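Local coordinates for hypothetical protein XCC0632 (Xanthomonas campestris pv. campestris, PDB 2IQI), which is of unknown function but belongs to the ABC-type transport auxiliary lipoprotein family, and so probably assists an ABC transporter of the cell envelope, at residues V138-T143 and V174-I179. Residues are numbered along the deposited sequence; the frame is centred on the assembly and turned at random.
Sequences VVASRT and VGWTLI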
ATOM      1  N   VAL A 138      -7.589 -17.030  -9.673  1.00 53.61           N
ATOM      2  CA  VAL A 138      -6.994 -16.532  -8.445  1.00 52.14           C
ATOM      3  C   VAL A 138      -5.825 -17.393  -8.034  1.00 51.28           C
ATOM      4  O   VAL A 138      -6.000 -18.553  -7.702  1.00 51.65           O
ATOM      5  CB  VAL A 138      -8.016 -16.429  -7.339  1.00 51.83           C
ATOM      6  CG1 VAL A 138      -7.382 -15.766  -6.138  1.00 51.01           C
ATOM      7  CG2 VAL A 138      -9.221 -15.611  -7.858  1.00 51.02           C
ATOM      8  N   VAL A 139      -4.626 -16.819  -8.098  1.00 50.04           N
ATOM      9  CA  VAL A 139      -3.427 -17.512  -7.685  1.00 48.58           C
ATOM     10  C   VAL A 139      -3.375 -17.580  -6.165  1.00 48.51           C
ATOM     11  O   VAL A 139      -3.178 -18.627  -5.609  1.00 49.41           O
ATOM     12  CB  VAL A 139      -2.188 -16.850  -8.241  1.00 48.31           C
ATOM     13  CG1 VAL A 139      -0.956 -17.401  -7.557  1.00 48.03           C
ATOM     14  CG2 VAL A 139      -2.103 -17.068  -9.730  1.00 46.96           C
ATOM     15  N   ALA A 140      -3.577 -16.450  -5.503  1.00 48.28           N
ATOM     16  CA  ALA A 140      -3.593 -16.345  -4.044  1.00 47.06           C
ATOM     17  C   ALA A 140      -4.067 -14.955  -3.645  1.00 46.69           C
ATOM     18  O   ALA A 140      -4.246 -14.051  -4.480  1.00 46.79           O
ATOM     19  CB  ALA A 140      -2.235 -16.594  -3.462  1.00 47.53           C
ATOM     20  N   SER A 141      -4.272 -14.801  -2.348  1.00 45.62           N
ATOM     21  CA  SER A 141      -4.891 -13.636  -1.787  1.00 44.14           C
ATOM     22  C   SER A 141      -4.268 -13.536  -0.429  1.00 42.85           C
ATOM     23  O   SER A 141      -3.925 -14.564   0.149  1.00 43.38           O
ATOM     24  CB  SER A 141      -6.388 -13.856  -1.662  1.00 44.34           C
ATOM     25  OG  SER A 141      -7.065 -12.601  -1.600  1.00 47.06           O
ATOM     26  N   ARG A 142      -4.093 -12.313   0.069  1.00 41.22           N
ATOM     27  CA  ARG A 142      -3.500 -12.081   1.372  1.00 39.91           C
ATOM     28  C   ARG A 142      -3.835 -10.710   1.911  1.00 38.94           C
ATOM     29  O   ARG A 142      -3.722  -9.707   1.218  1.00 39.17           O
ATOM     30  CB  ARG A 142      -1.984 -12.237   1.334  1.00 39.91           C
ATOM     31  CG  ARG A 142      -1.405 -12.012   2.691  1.00 42.83           C
ATOM     32  CD  ARG A 142       0.053 -12.233   2.800  1.00 46.75           C
ATOM     33  NE  ARG A 142       0.382 -13.644   2.747  1.00 51.77           N
ATOM     34  CZ  ARG A 142       1.614 -14.115   2.902  1.00 56.58           C
ATOM     35  NH1 ARG A 142       2.634 -13.280   3.148  1.00 58.47           N
ATOM     36  NH2 ARG A 142       1.829 -15.422   2.823  1.00 58.51           N
ATOM     37  N   THR A 143      -4.212 -10.678   3.183  1.00 38.15           N
ATOM     38  CA  THR A 143      -4.444  -9.442   3.912  1.00 36.80           C
ATOM     39  C   THR A 143      -3.149  -8.991   4.559  1.00 36.45           C
ATOM     40  O   THR A 143      -2.456  -9.792   5.151  1.00 36.54           O
ATOM     41  CB  THR A 143      -5.546  -9.655   4.924  1.00 36.26           C
ATOM     42  OG1 THR A 143      -6.755  -9.867   4.197  1.00 36.28           O
ATOM     43  CG2 THR A 143      -5.733  -8.451   5.830  1.00 35.76           C
ATOM     44  N   VAL A 174       5.325  -6.253  -2.651  1.00 33.62           N
ATOM     45  CA  VAL A 174       6.223  -6.528  -3.705  1.00 33.42           C
ATOM     46  C   VAL A 174       6.805  -7.934  -3.568  1.00 33.82           C
ATOM     47  O   VAL A 174       6.870  -8.688  -4.557  1.00 33.44           O
ATOM     48  CB  VAL A 174       7.286  -5.454  -3.746  1.00 33.35           C
ATOM     49  CG1 VAL A 174       8.494  -5.910  -4.544  1.00 35.25           C
ATOM     50  CG2 VAL A 174       6.702  -4.202  -4.372  1.00 32.67           C
ATOM     51  N   GLY A 175       7.203  -8.296  -2.347  1.00 33.79           N
ATOM     52  CA  GLY A 175       7.944  -9.513  -2.113  1.00 33.77           C
ATOM     53  C   GLY A 175       6.988 -10.653  -2.231  1.00 34.82           C
ATOM     54  O   GLY A 175       7.346 -11.728  -2.680  1.00 36.25           O
ATOM     55  N   TRP A 176       5.744 -10.427  -1.860  1.00 35.30           N
ATOM     56  CA  TRP A 176       4.779 -11.518  -1.878  1.00 35.63           C
ATOM     57  C   TRP A 176       4.292 -11.729  -3.283  1.00 36.61           C
ATOM     58  O   TRP A 176       3.891 -12.830  -3.622  1.00 37.26           O
ATOM     59  CB  TRP A 176       3.627 -11.198  -0.958  1.00 35.32           C
ATOM     60  CG  TRP A 176       2.516 -12.092  -1.023  1.00 34.98           C
ATOM     61  CD1 TRP A 176       2.346 -13.249  -0.313  1.00 36.11           C
ATOM     62  CD2 TRP A 176       1.337 -11.915  -1.805  1.00 36.23           C
ATOM     63  NE1 TRP A 176       1.130 -13.820  -0.630  1.00 37.21           N
ATOM     64  CE2 TRP A 176       0.499 -13.023  -1.554  1.00 36.68           C
ATOM     65  CE3 TRP A 176       0.916 -10.946  -2.728  1.00 36.75           C
ATOM     66  CZ2 TRP A 176      -0.744 -13.171  -2.179  1.00 36.60           C
ATOM     67  CZ3 TRP A 176      -0.332 -11.104  -3.355  1.00 35.95           C
ATOM     68  CH2 TRP A 176      -1.141 -12.196  -3.070  1.00 34.90           C
ATOM     69  N   THR A 177       4.305 -10.668  -4.085  1.00 37.40           N
ATOM     70  CA  THR A 177       3.864 -10.734  -5.470  1.00 38.56           C
ATOM     71  C   THR A 177       4.878 -11.486  -6.311  1.00 38.61           C
ATOM     72  O   THR A 177       4.515 -12.352  -7.094  1.00 39.27           O
ATOM     73  CB  THR A 177       3.669  -9.333  -6.070  1.00 38.88           C
ATOM     74  OG1 THR A 177       2.735  -8.633  -5.259  1.00 39.16           O
ATOM     75  CG2 THR A 177       3.104  -9.424  -7.504  1.00 39.22           C
ATOM     76  N   LEU A 178       6.149 -11.152  -6.132  1.00 38.51           N
ATOM     77  CA  LEU A 178       7.217 -11.836  -6.822  1.00 38.20           C
ATOM     78  C   LEU A 178       7.291 -13.287  -6.431  1.00 39.17           C
ATOM     79  O   LEU A 178       7.456 -14.123  -7.297  1.00 40.49           O
ATOM     80  CB  LEU A 178       8.557 -11.191  -6.547  1.00 37.15           C
ATOM     81  CG  LEU A 178       8.644  -9.756  -7.004  1.00 36.33           C
ATOM     82  CD1 LEU A 178       9.989  -9.311  -6.625  1.00 34.03           C
ATOM     83  CD2 LEU A 178       8.385  -9.603  -8.530  1.00 34.36           C
ATOM     84  N   ILE A 179       7.218 -13.598  -5.138  1.00 39.83           N
ATOM     85  CA  ILE A 179       7.381 -14.990  -4.703  1.00 39.41           C
ATOM     86  C   ILE A 179       6.157 -15.809  -5.116  1.00 40.99           C
ATOM     87  O   ILE A 179       6.306 -16.874  -5.743  1.00 41.71           O
ATOM     88  CB  ILE A 179       7.711 -15.087  -3.195  1.00 38.97           C
ATOM     89  CG1 ILE A 179       9.147 -14.626  -2.990  1.00 36.30           C
ATOM     90  CG2 ILE A 179       7.485 -16.498  -2.633  1.00 35.34           C
ATOM     91  CD1 ILE A 179       9.496 -14.366  -1.569  1.00 33.00           C
TER
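Trp176 meets Ala140, Ser141 and Arg142, carrying the helix side of a contact in which helix 155-185 packs on the antiparallel strands 121-132 and 137-149; the two segments run nearly antiparallel (158°, axes 10.4 Å apart). Val174 packs on Ala80 and Phe81 of helix 69-82. With CG anti to its backbone N (chi1 171°), the Trp176 indole extends to the strand and stands with its six-membered end against the backbone: Ala140 O, 3.9 Å from Trp176 CH2, and Ser141 N lie at the ring edge, in its plane. Ala140, which forms a classic beta bulge with Val139 opposite Leu130, adds an apolar touch from CB, 3.9 Å from Trp176 CZ2. Arg142 lies over one indole face. Its CB sits above the benzo rim, and its CD makes a CH-pi contact with the five-membered ring, 4.2 Å from the centroid. A bend at chi3 brings the guanidinium over Trp176 CD1, 3.4 Å from Arg142 CZ, the two planes tilted by 41°. Phe144 meets Trp176 edge-to-face. Thr177 and Leu178 turn to Phe81. Without a hydrogen bond between them, the two segments meet through dispersion and CH-pi contact at this partly exposed surface.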